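Local coordinates for outer membrane porin protein 32 (Delftia acidovorans, PDB 2FGQ) that forms trimeric, anion-selective channels through the bacterial outer membrane and binds malate within its pore, at residues Q225-R230 and D235-S240; A247-G250 and E254-L257; A271-L276 and L303-K308; G277-H280 and T286-Y289. All coordinates share one frame; numbering follows the deposited sequence.

All four contacts lie on one 16-strand antiparallel barrel, in its later strands. Interactions 1, 2 and 4 join neighbouring strands of successive hairpins; interaction 3 sets a long loop against the inside of the wall. Interaction 1 comes first in the sequence, and strand 235-249 carries it on to interaction 2, with centres about 34 Å apart near opposite ends of the barrel. Interactions 2 and 4 lie about 10 Å apart between centres and touch through paired strands 253-264 and 269-281. Strand 269-281 serves both interactions 3 and 4, whose centres are about 19 Å apart. Together they trace the wall from one rim to the other, plus one loop packed inside it.

Interaction 1: Q225-R230 and D235-S240; sequences QTKFKR and DIKTNS
Thr226 and Thr238 face each other as an antiparallel hydrogen-bonded pair, and Phe228 and Ile236 form the next such pair. The first is joined by Thr226 N to Thr238 O at 2.9 Å and the return bond from Thr238 N to Thr226 O; in the second, Phe228 N donates to Ile236 O and Ile236 N to Phe228 O. Phe228 CB lies 4.4 Å from Ile236 CB. A water bridges Thr226 O and Ile236 O, donating to both and accepting from Thr238 OG1, while it sits in plane at the Phe228 ring edge. This is the buried side, drawn close by its backbone bonds, the bridging water and the loop packed on it: it turns into the barrel, where Phe228 lies on Asn120 and Ala122 and Thr238 on Trp121, residues of the long loop between strands 93-94 and 133-134. The two strands form a beta hairpin of the porin barrel, closed by residues 231-234 at the rim. The other side is more open and polar. Gln225, with CG anti to the backbone N (chi1 -179°), runs alongside Asn239, so that NE2 reaches Asn239 OD1 at 2.8 Å. The amide planes are only 17° apart, and the donor meets a lone pair in the carbonyl plane at an N-H...O angle of 162°. The Lys237 chain crosses this amide, CD 3.8 Å from Gln225 NE2, and its NZ holds a second water at 2.6 Å. Farther along, Lys227 and Asp235 pass loosely: Lys227 NZ stays 6.2 Å from Asp235 OD1, too far for a salt bridge.

Interaction 2: A247-G250 and E254-L257; sequences APVG and EVKL. With SO4 (sulfate ion), chain F.
Ala247 and Val255 form an antiparallel hydrogen-bonded pair beside the short turn of a beta hairpin, with Ala247 N bonded to Val255 O at 2.9 Å and Val255 N to Ala247 O at 3.0 Å. Their side chains lie on the outer face of the barrel. There Val255 CG1 lies 3.8 Å from Val249 CG2, one methyl of each valine, at the surface. Glu254, the partner of Pro248, points to the inner face. Its CB passes 4.1 Å from Ala247 O, and CG, anti to the backbone N (chi1 -180°), comes to 3.8 Å from the same carbonyl. The chain stays extended, so CD is carried beyond the strand toward a bound sulfate, lying 3.5 Å from its O2. At the tip OE1 approaches sulfate O2 to 2.6 Å. Lys256, next but one along the strand and on the same side, donates from NZ to that oxygen at 2.7 Å, and also to Leu106 O. Lys256 and Arg329 supply the positive charge that holds the anion, probably from the crystallisation liquor, and offset the nearby Glu254 carboxyl. Lys256 CE also crowds O2, which makes the detail doubtful; if the placement is right, Glu254 rather than the sulfate would probably carry a proton.

Interaction 3: A271-L276 and L303-K308; sequences AHQITL and LGLQAK
Where the loop joining strands 286-297 and 320-331 folds into the barrel lumen, Leu303 and Leu305 come to rest on the inward-facing side chains Ala271 and Gln273 of strand 269-281. Leu303 touches with one branch: its CD1 meets Ala271 CB at 3.9 Å. Two residues on, Leu305 swings its CD2 across the amide of Gln273, 3.6 Å from NE2 and 4.0 Å from CD, the two chains crossing at a slant. No hydrogen bond joins the two segments, so the loop is held here by van der Waals contact. The Gln273 chain is nearly straight, with CG anti to the backbone N (chi1 -167°), which carries the amide inward from the wall. Its NE2 turns along the strand to Thr275 OG1 at 3.0 Å, a bent bond of 135°, with the acceptor 30° out of the amide plane. The same NE2 also makes a weak hydrogen bond to Ile112 O, while Thr275 OG1 reaches Gly113 O weakly, so the polar groups of the wall lean on a second inward loop. Leu303 touches Met116 of that loop too. Residues 303-308 thus pack inside the barrel beside the loop that holds Ile112, Gly113 and Met116, which matches the inward-folded constriction loop that is a hallmark of the general porin barrel.

Interaction 4: G277-H280 and T286-Y289; sequences GYVH and TALY
His280 N donates to Leu288 O at 2.8 Å, almost straight at 178°, and a second bond runs back from Leu288 N to His280 O at 2.9 Å, bent to 152°. These two bonds make an antiparallel hydrogen-bonded pair in the beta hairpin of strands 269-281 and 286-297, close to its turn in the porin barrel wall. Next to it, Val279 and Tyr289 form a non-hydrogen-bonded pair whose side chains face the channel. Val279 spreads its two methyls along the opposing strand: CG1 packs on Ala287 CB at 3.8 Å, while CG2 lies 4.2 Å from Tyr289 CB. Tyr289 CA lies 3.2 Å from Tyr278 O, a CA-H...O contact alongside the regular bonds. Here CG of Tyr289 sits between the backbone N and the carbonyl carbon (chi1 67°), which leads the ring away from strand 269-281 and into the barrel. Its hydroxyl end is held by hydrogen bonds to Asp11 OD1 and Asn13 ND2 across the barrel closure. On the inner face Val279 and Ala287 also lie against Arg329 of strand 320-331, the strand next to 286-297 in the sheet. At the start of strand 286-297, Thr286 OG1 is hydrogen-bonded to Glu45 OE1 of a second subunit of the trimer.

Interaction 1: Q225-R230 and D235-S240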
loop_
_atom_site.group_PDB
_atom_site.type_symbol
_atom_site.label_atom_id
_atom_site.label_comp_id
_atom_site.label_asym_id
_atom_site.label_seq_id
_atom_site.Cartn_x
_atom_site.Cartn_y
_atom_site.Cartn_z
ATOM N N GLN A 225 -30.014 6.702 18.375
ATOM C CA GLN A 225 -30.177 5.438 19.094
ATOM C C GLN A 225 -29.606 4.334 18.252
ATOM O O GLN A 225 -29.979 4.185 17.089
ATOM C CB GLN A 225 -31.634 5.129 19.422
ATOM C CG GLN A 225 -31.766 3.842 20.180
ATOM C CD GLN A 225 -33.173 3.601 20.676
ATOM O OE1 GLN A 225 -33.943 2.916 20.018
ATOM N NE2 GLN A 225 -33.528 4.196 21.808
ATOM N N THR A 226 -28.674 3.583 18.851
ATOM C CA THR A 226 -28.072 2.430 18.202
ATOM C C THR A 226 -28.423 1.208 19.031
ATOM O O THR A 226 -28.126 1.163 20.229
ATOM C CB THR A 226 -26.581 2.615 18.197
ATOM O OG1 THR A 226 -26.275 3.840 17.521
ATOM C CG2 THR A 226 -25.933 1.520 17.366
ATOM N N LYS A 227 -29.054 0.227 18.407
ATOM C CA LYS A 227 -29.454 -0.986 19.111
ATOM C C LYS A 227 -28.863 -2.195 18.396
ATOM O O LYS A 227 -29.154 -2.410 17.221
ATOM C CB LYS A 227 -30.990 -1.092 19.102
ATOM C CG LYS A 227 -31.574 -2.248 19.874
ATOM C CD LYS A 227 -33.116 -2.153 20.138
ATOM C CE LYS A 227 -33.814 -1.090 19.351
ATOM N NZ LYS A 227 -35.330 -1.408 19.232
ATOM N N PHE A 228 -28.047 -2.983 19.089
ATOM C CA PHE A 228 -27.654 -4.286 18.605
ATOM C C PHE A 228 -28.634 -5.302 19.204
ATOM O O PHE A 228 -28.602 -5.581 20.411
ATOM C CB PHE A 228 -26.225 -4.621 19.014
ATOM C CG PHE A 228 -25.119 -3.855 18.297
ATOM C CD1 PHE A 228 -24.784 -2.575 18.645
ATOM C CD2 PHE A 228 -24.361 -4.480 17.328
ATOM C CE1 PHE A 228 -23.715 -1.902 18.029
ATOM C CE2 PHE A 228 -23.251 -3.852 16.729
ATOM C CZ PHE A 228 -22.923 -2.580 17.080
ATOM N N LYS A 229 -29.512 -5.807 18.371
ATOM C CA LYS A 229 -30.608 -6.700 18.762
ATOM C C LYS A 229 -30.267 -8.121 18.309
ATOM O O LYS A 229 -30.209 -8.410 17.117
ATOM C CB LYS A 229 -31.899 -6.241 18.096
ATOM C CG LYS A 229 -33.121 -6.937 18.575
ATOM C CD LYS A 229 -34.429 -6.181 18.215
ATOM C CE LYS A 229 -35.536 -7.170 17.879
ATOM N NZ LYS A 229 -35.698 -8.204 18.943
ATOM N N ARG A 230 -30.005 -8.997 19.262
ATOM C CA ARG A 230 -29.578 -10.353 18.965
ATOM C C ARG A 230 -30.780 -11.202 18.634
ATOM O O ARG A 230 -31.819 -11.097 19.292
ATOM C CB ARG A 230 -28.790 -10.858 20.176
ATOM C CG ARG A 230 -28.170 -12.196 20.055
ATOM C CD ARG A 230 -27.269 -12.509 21.214
ATOM N NE ARG A 230 -28.031 -12.576 22.460
ATOM C CZ ARG A 230 -27.502 -12.918 23.646
ATOM N NH1 ARG A 230 -26.213 -13.182 23.753
ATOM N NH2 ARG A 230 -28.267 -12.943 24.736
ATOM N N ASP A 235 -30.353 -7.295 23.894
ATOM C CA ASP A 235 -29.967 -6.126 23.138
ATOM C C ASP A 235 -28.976 -5.256 23.892
ATOM O O ASP A 235 -28.982 -5.203 25.124
ATOM C CB ASP A 235 -31.222 -5.383 22.741
ATOM C CG ASP A 235 -31.813 -4.619 23.845
ATOM O OD1 ASP A 235 -31.627 -3.391 23.854
ATOM O OD2 ASP A 235 -32.491 -5.136 24.752
ATOM N N ILE A 236 -28.076 -4.642 23.135
ATOM C CA ILE A 236 -27.162 -3.633 23.638
ATOM C C ILE A 236 -27.576 -2.349 22.962
ATOM O O ILE A 236 -27.368 -2.175 21.754
ATOM C CB ILE A 236 -25.685 -4.022 23.324
ATOM C CG1 ILE A 236 -25.328 -5.254 24.167
ATOM C CG2 ILE A 236 -24.736 -2.857 23.623
ATOM C CD1 ILE A 236 -23.959 -5.821 23.927
ATOM N N LYS A 237 -28.223 -1.481 23.739
ATOM C CA LYS A 237 -28.838 -0.256 23.259
ATOM C C LYS A 237 -28.075 0.928 23.846
ATOM O O LYS A 237 -27.821 0.972 25.035
ATOM C CB LYS A 237 -30.330 -0.198 23.663
ATOM C CG LYS A 237 -31.027 1.022 23.160
ATOM C CD LYS A 237 -32.569 0.839 23.247
ATOM C CE LYS A 237 -33.089 1.303 24.519
ATOM N NZ LYS A 237 -34.613 1.026 24.571
ATOM N N THR A 238 -27.806 1.923 23.010
ATOM C CA THR A 238 -27.134 3.117 23.418
ATOM C C THR A 238 -27.829 4.324 22.798
ATOM O O THR A 238 -28.082 4.335 21.586
ATOM C CB THR A 238 -25.665 3.094 22.922
ATOM O OG1 THR A 238 -25.009 1.892 23.378
ATOM C CG2 THR A 238 -24.873 4.260 23.518
ATOM N N ASN A 239 -28.163 5.313 23.634
ATOM C CA ASN A 239 -28.680 6.599 23.192
ATOM C C ASN A 239 -27.557 7.620 23.303
ATOM O O ASN A 239 -26.974 7.806 24.391
ATOM C CB ASN A 239 -29.860 7.015 24.072
ATOM C CG ASN A 239 -31.069 6.080 23.945
ATOM O OD1 ASN A 239 -31.292 5.466 22.918
ATOM N ND2 ASN A 239 -31.879 6.013 25.022
ATOM N N SER A 240 -27.304 8.330 22.210
ATOM C CA SER A 240 -26.200 9.283 22.138
ATOM C C SER A 240 -26.726 10.650 21.736
ATOM O O SER A 240 -27.573 10.758 20.863
ATOM C CB SER A 240 -25.138 8.823 21.126
ATOM O OG SER A 240 -24.611 7.537 21.447
HETATM O O HOH W 1 -35.983 3.137 23.745
HETATM O O HOH W 2 -25.729 0.056 21.145
HETATM O O HOH W 3 -25.490 6.033 19.345
#

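Interaction 2: A247-G250 and E254-L257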
loop_
_atom_site.group_PDB
_atom_site.type_symbol
_atom_site.label_atom_id
_atom_site.label_comp_id
_atom_site.label_asym_id
_atom_site.label_seq_id
_atom_site.Cartn_x
_atom_site.Cartn_y
_atom_site.Cartn_z
ATOM N N ALA A 247 -17.878 29.398 16.162
ATOM C CA ALA A 247 -17.897 30.801 15.760
ATOM C C ALA A 247 -16.555 31.208 15.167
ATOM O O ALA A 247 -15.523 30.866 15.737
ATOM C CB ALA A 247 -18.177 31.658 16.969
ATOM N N PRO A 248 -16.563 32.000 14.099
ATOM C CA PRO A 248 -15.327 32.664 13.661
ATOM C C PRO A 248 -14.838 33.644 14.718
ATOM O O PRO A 248 -15.654 34.296 15.414
ATOM C CB PRO A 248 -15.722 33.375 12.338
ATOM C CG PRO A 248 -17.182 33.187 12.165
ATOM C CD PRO A 248 -17.712 32.331 13.242
ATOM N N VAL A 249 -13.513 33.695 14.858
ATOM C CA VAL A 249 -12.809 34.604 15.742
ATOM C C VAL A 249 -11.775 35.331 14.899
ATOM O O VAL A 249 -10.857 34.735 14.366
ATOM C CB VAL A 249 -12.103 33.871 16.888
ATOM C CG1 VAL A 249 -11.322 34.852 17.761
ATOM C CG2 VAL A 249 -13.088 33.104 17.727
ATOM N N GLY A 250 -11.978 36.633 14.725
ATOM C CA GLY A 250 -11.003 37.521 14.116
ATOM C C GLY A 250 -10.456 37.260 12.733
ATOM O O GLY A 250 -9.267 37.444 12.519
ATOM N N GLU A 254 -11.263 30.130 14.456
ATOM C CA GLU A 254 -12.568 29.518 14.702
ATOM C C GLU A 254 -12.496 28.828 16.057
ATOM O O GLU A 254 -11.550 28.113 16.336
ATOM C CB GLU A 254 -12.898 28.503 13.625
ATOM C CG GLU A 254 -14.235 27.836 13.802
ATOM C CD GLU A 254 -14.394 26.654 12.879
ATOM O OE1 GLU A 254 -13.356 26.050 12.496
ATOM O OE2 GLU A 254 -15.546 26.329 12.547
ATOM N N VAL A 255 -13.502 29.048 16.897
ATOM C CA VAL A 255 -13.633 28.367 18.163
ATOM C C VAL A 255 -14.825 27.424 18.079
ATOM O O VAL A 255 -15.831 27.731 17.420
ATOM C CB VAL A 255 -13.774 29.366 19.347
ATOM C CG1 VAL A 255 -15.025 30.195 19.246
ATOM C CG2 VAL A 255 -13.732 28.661 20.654
ATOM N N LYS A 256 -14.701 26.285 18.744
ATOM C CA LYS A 256 -15.737 25.254 18.751
ATOM C C LYS A 256 -15.907 24.680 20.148
ATOM O O LYS A 256 -14.942 24.447 20.861
ATOM C CB LYS A 256 -15.377 24.075 17.813
ATOM C CG LYS A 256 -15.014 24.392 16.402
ATOM C CD LYS A 256 -14.354 23.148 15.787
ATOM C CE LYS A 256 -13.750 23.415 14.496
ATOM N NZ LYS A 256 -13.390 22.106 13.878
ATOM N N LEU A 257 -17.156 24.415 20.529
ATOM C CA LEU A 257 -17.487 23.833 21.808
ATOM C C LEU A 257 -18.592 22.801 21.598
ATOM O O LEU A 257 -19.602 23.102 20.966
ATOM C CB LEU A 257 -17.994 24.947 22.722
ATOM C CG LEU A 257 -17.904 25.012 24.232
ATOM C CD1 LEU A 257 -19.150 25.601 24.947
ATOM C CD2 LEU A 257 -17.257 23.924 24.978
HETATM S S SO4 F . -12.551 23.120 10.472
HETATM O O1 SO4 F . -11.572 24.143 10.081
HETATM O O2 SO4 F . -13.366 23.612 11.595
HETATM O O3 SO4 F . -13.448 22.872 9.336
HETATM O O4 SO4 F . -11.874 21.873 10.847
#

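Interaction 3: A271-L276 and L303-K308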
loop_
_atom_site.group_PDB
_atom_site.type_symbol
_atom_site.label_atom_id
_atom_site.label_comp_id
_atom_site.label_asym_id
_atom_site.label_seq_id
_atom_site.Cartn_x
_atom_site.Cartn_y
_atom_site.Cartn_z
ATOM N N ALA A 271 -21.871 8.416 30.123
ATOM C CA ALA A 271 -20.618 9.167 30.018
ATOM C C ALA A 271 -20.974 10.527 29.427
ATOM O O ALA A 271 -21.874 10.612 28.581
ATOM C CB ALA A 271 -19.597 8.436 29.112
ATOM N N HIS A 272 -20.331 11.582 29.913
ATOM C CA HIS A 272 -20.532 12.936 29.445
ATOM C C HIS A 272 -19.192 13.443 28.912
ATOM O O HIS A 272 -18.128 13.150 29.456
ATOM C CB HIS A 272 -20.934 13.885 30.621
ATOM C CG HIS A 272 -22.141 13.465 31.405
ATOM N ND1 HIS A 272 -23.371 14.057 31.228
ATOM C CD2 HIS A 272 -22.300 12.546 32.392
ATOM C CE1 HIS A 272 -24.248 13.498 32.051
ATOM N NE2 HIS A 272 -23.626 12.571 32.760
ATOM N N GLN A 273 -19.239 14.275 27.899
ATOM C CA GLN A 273 -18.017 14.785 27.283
ATOM C C GLN A 273 -18.167 16.244 26.942
ATOM O O GLN A 273 -19.201 16.670 26.489
ATOM C CB GLN A 273 -17.704 14.040 25.985
ATOM C CG GLN A 273 -16.285 14.322 25.505
ATOM C CD GLN A 273 -15.927 13.627 24.235
ATOM O OE1 GLN A 273 -16.479 12.552 23.935
ATOM N NE2 GLN A 273 -14.989 14.235 23.453
ATOM N N ILE A 274 -17.111 17.007 27.166
ATOM C CA ILE A 274 -17.027 18.391 26.727
ATOM C C ILE A 274 -15.699 18.557 25.983
ATOM O O ILE A 274 -14.655 18.131 26.468
ATOM C CB ILE A 274 -17.081 19.382 27.914
ATOM C CG1 ILE A 274 -18.306 19.178 28.770
ATOM C CG2 ILE A 274 -17.086 20.822 27.389
ATOM C CD1 ILE A 274 -18.163 19.895 30.160
ATOM N N THR A 275 -15.764 19.192 24.817
ATOM C CA THR A 275 -14.598 19.485 24.024
ATOM C C THR A 275 -14.600 20.925 23.565
ATOM O O THR A 275 -15.604 21.407 23.035
ATOM C CB THR A 275 -14.606 18.604 22.787
ATOM O OG1 THR A 275 -14.819 17.248 23.183
ATOM C CG2 THR A 275 -13.235 18.630 22.078
ATOM N N LEU A 276 -13.461 21.585 23.779
ATOM C CA LEU A 276 -13.181 22.907 23.271
ATOM C C LEU A 276 -12.099 22.809 22.198
ATOM O O LEU A 276 -11.081 22.156 22.394
ATOM C CB LEU A 276 -12.685 23.804 24.402
ATOM C CG LEU A 276 -12.345 25.211 23.987
ATOM C CD1 LEU A 276 -13.589 26.054 23.668
ATOM C CD2 LEU A 276 -11.525 25.857 25.138
ATOM N N LEU A 303 -15.358 4.524 28.624
ATOM C CA LEU A 303 -15.016 5.190 27.375
ATOM C C LEU A 303 -13.770 6.043 27.488
ATOM O O LEU A 303 -13.541 6.717 28.479
ATOM C CB LEU A 303 -16.174 6.034 26.863
ATOM C CG LEU A 303 -17.467 5.280 26.552
ATOM C CD1 LEU A 303 -18.506 6.288 26.107
ATOM C CD2 LEU A 303 -17.280 4.170 25.494
ATOM N N GLY A 304 -12.998 6.035 26.422
ATOM C CA GLY A 304 -11.814 6.860 26.336
ATOM C C GLY A 304 -11.810 7.774 25.128
ATOM O O GLY A 304 -12.419 7.484 24.074
ATOM N N LEU A 305 -11.079 8.861 25.264
ATOM C CA LEU A 305 -10.898 9.808 24.186
ATOM C C LEU A 305 -10.049 9.195 23.062
ATOM O O LEU A 305 -9.166 8.346 23.294
ATOM C CB LEU A 305 -10.247 11.062 24.707
ATOM C CG LEU A 305 -11.030 11.866 25.729
ATOM C CD1 LEU A 305 -10.107 12.861 26.438
ATOM C CD2 LEU A 305 -12.188 12.564 25.043
ATOM N N GLN A 306 -10.270 9.674 21.855
ATOM C CA GLN A 306 -9.661 9.044 20.678
ATOM C C GLN A 306 -8.456 9.843 20.177
ATOM O O GLN A 306 -8.543 10.531 19.147
ATOM C CB GLN A 306 -10.718 8.906 19.602
ATOM C CG GLN A 306 -11.854 7.997 20.055
ATOM C CD GLN A 306 -11.395 6.617 20.402
ATOM O OE1 GLN A 306 -11.369 6.212 21.598
ATOM N NE2 GLN A 306 -11.041 5.865 19.387
ATOM N N ALA A 307 -7.339 9.768 20.914
ATOM C CA ALA A 307 -6.107 10.476 20.505
ATOM C C ALA A 307 -5.362 9.552 19.528
ATOM O O ALA A 307 -4.492 8.782 19.954
ATOM C CB ALA A 307 -5.216 10.818 21.705
ATOM N N LYS A 308 -5.751 9.581 18.253
ATOM C CA LYS A 308 -5.258 8.635 17.260
ATOM C C LYS A 308 -3.741 8.750 17.175
ATOM O O LYS A 308 -3.204 9.856 17.053
ATOM C CB LYS A 308 -5.856 8.907 15.901
ATOM C CG LYS A 308 -5.447 7.926 14.830
ATOM C CD LYS A 308 -6.222 8.170 13.516
ATOM C CE LYS A 308 -7.556 7.429 13.477
ATOM N NZ LYS A 308 -8.350 7.730 12.258
#

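Interaction 4: G277-H280 and T286-Y289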
loop_
_atom_site.group_PDB
_atom_site.type_symbol
_atom_site.label_atom_id
_atom_site.label_comp_id
_atom_site.label_asym_id
_atom_site.label_seq_id
_atom_site.Cartn_x
_atom_site.Cartn_y
_atom_site.Cartn_z
ATOM N N GLY A 277 -12.301 23.478 21.082
ATOM C CA GLY A 277 -11.319 23.480 20.007
ATOM C C GLY A 277 -11.072 24.860 19.420
ATOM O O GLY A 277 -11.931 25.710 19.428
ATOM N N TYR A 278 -9.891 25.051 18.857
ATOM C CA TYR A 278 -9.556 26.261 18.161
ATOM C C TYR A 278 -8.804 25.871 16.897
ATOM O O TYR A 278 -7.957 24.999 16.941
ATOM C CB TYR A 278 -8.658 27.157 19.027
ATOM C CG TYR A 278 -8.583 28.557 18.480
ATOM C CD1 TYR A 278 -9.645 29.415 18.668
ATOM C CD2 TYR A 278 -7.487 29.005 17.746
ATOM C CE1 TYR A 278 -9.645 30.686 18.181
ATOM C CE2 TYR A 278 -7.473 30.347 17.237
ATOM C CZ TYR A 278 -8.587 31.149 17.462
ATOM O OH TYR A 278 -8.679 32.464 16.998
ATOM N N VAL A 279 -9.113 26.537 15.787
ATOM C CA VAL A 279 -8.401 26.383 14.541
ATOM C C VAL A 279 -7.936 27.757 14.095
ATOM O O VAL A 279 -8.727 28.705 14.052
ATOM C CB VAL A 279 -9.327 25.768 13.483
ATOM C CG1 VAL A 279 -8.626 25.629 12.145
ATOM C CG2 VAL A 279 -9.835 24.407 13.945
ATOM N N HIS A 280 -6.649 27.871 13.793
ATOM C CA HIS A 280 -6.062 29.122 13.357
ATOM C C HIS A 280 -5.524 28.904 11.940
ATOM O O HIS A 280 -4.530 28.186 11.760
ATOM C CB HIS A 280 -4.936 29.489 14.291
ATOM C CG HIS A 280 -4.292 30.796 13.981
ATOM N ND1 HIS A 280 -3.120 30.903 13.272
ATOM C CD2 HIS A 280 -4.649 32.055 14.304
ATOM C CE1 HIS A 280 -2.792 32.176 13.152
ATOM N NE2 HIS A 280 -3.697 32.897 13.781
ATOM N N THR A 286 -3.561 25.524 5.111
ATOM C CA THR A 286 -2.739 25.164 6.273
ATOM C C THR A 286 -3.288 25.816 7.561
ATOM O O THR A 286 -3.481 27.028 7.604
ATOM C CB THR A 286 -1.316 25.658 6.074
ATOM O OG1 THR A 286 -0.769 25.006 4.912
ATOM C CG2 THR A 286 -0.456 25.242 7.226
ATOM N N ALA A 287 -3.530 25.011 8.585
ATOM C CA ALA A 287 -4.027 25.507 9.869
ATOM C C ALA A 287 -3.275 24.882 11.014
ATOM O O ALA A 287 -2.811 23.749 10.933
ATOM C CB ALA A 287 -5.506 25.177 10.016
ATOM N N LEU A 288 -3.133 25.653 12.085
ATOM C CA LEU A 288 -2.741 25.137 13.385
ATOM C C LEU A 288 -4.013 24.931 14.200
ATOM O O LEU A 288 -4.989 25.663 14.046
ATOM C CB LEU A 288 -1.811 26.139 14.060
ATOM C CG LEU A 288 -0.311 26.154 13.855
ATOM C CD1 LEU A 288 0.262 25.318 12.792
ATOM C CD2 LEU A 288 0.334 27.584 14.097
ATOM N N TYR A 289 -4.005 23.966 15.098
ATOM C CA TYR A 289 -5.193 23.712 15.886
ATOM C C TYR A 289 -4.878 23.154 17.239
ATOM O O TYR A 289 -3.803 22.630 17.488
ATOM C CB TYR A 289 -6.152 22.754 15.145
ATOM C CG TYR A 289 -5.599 21.344 14.998
ATOM C CD1 TYR A 289 -4.897 20.953 13.871
ATOM C CD2 TYR A 289 -5.765 20.414 16.003
ATOM C CE1 TYR A 289 -4.364 19.667 13.759
ATOM C CE2 TYR A 289 -5.227 19.135 15.908
ATOM C CZ TYR A 289 -4.569 18.741 14.763
ATOM O OH TYR A 289 -4.094 17.455 14.670
#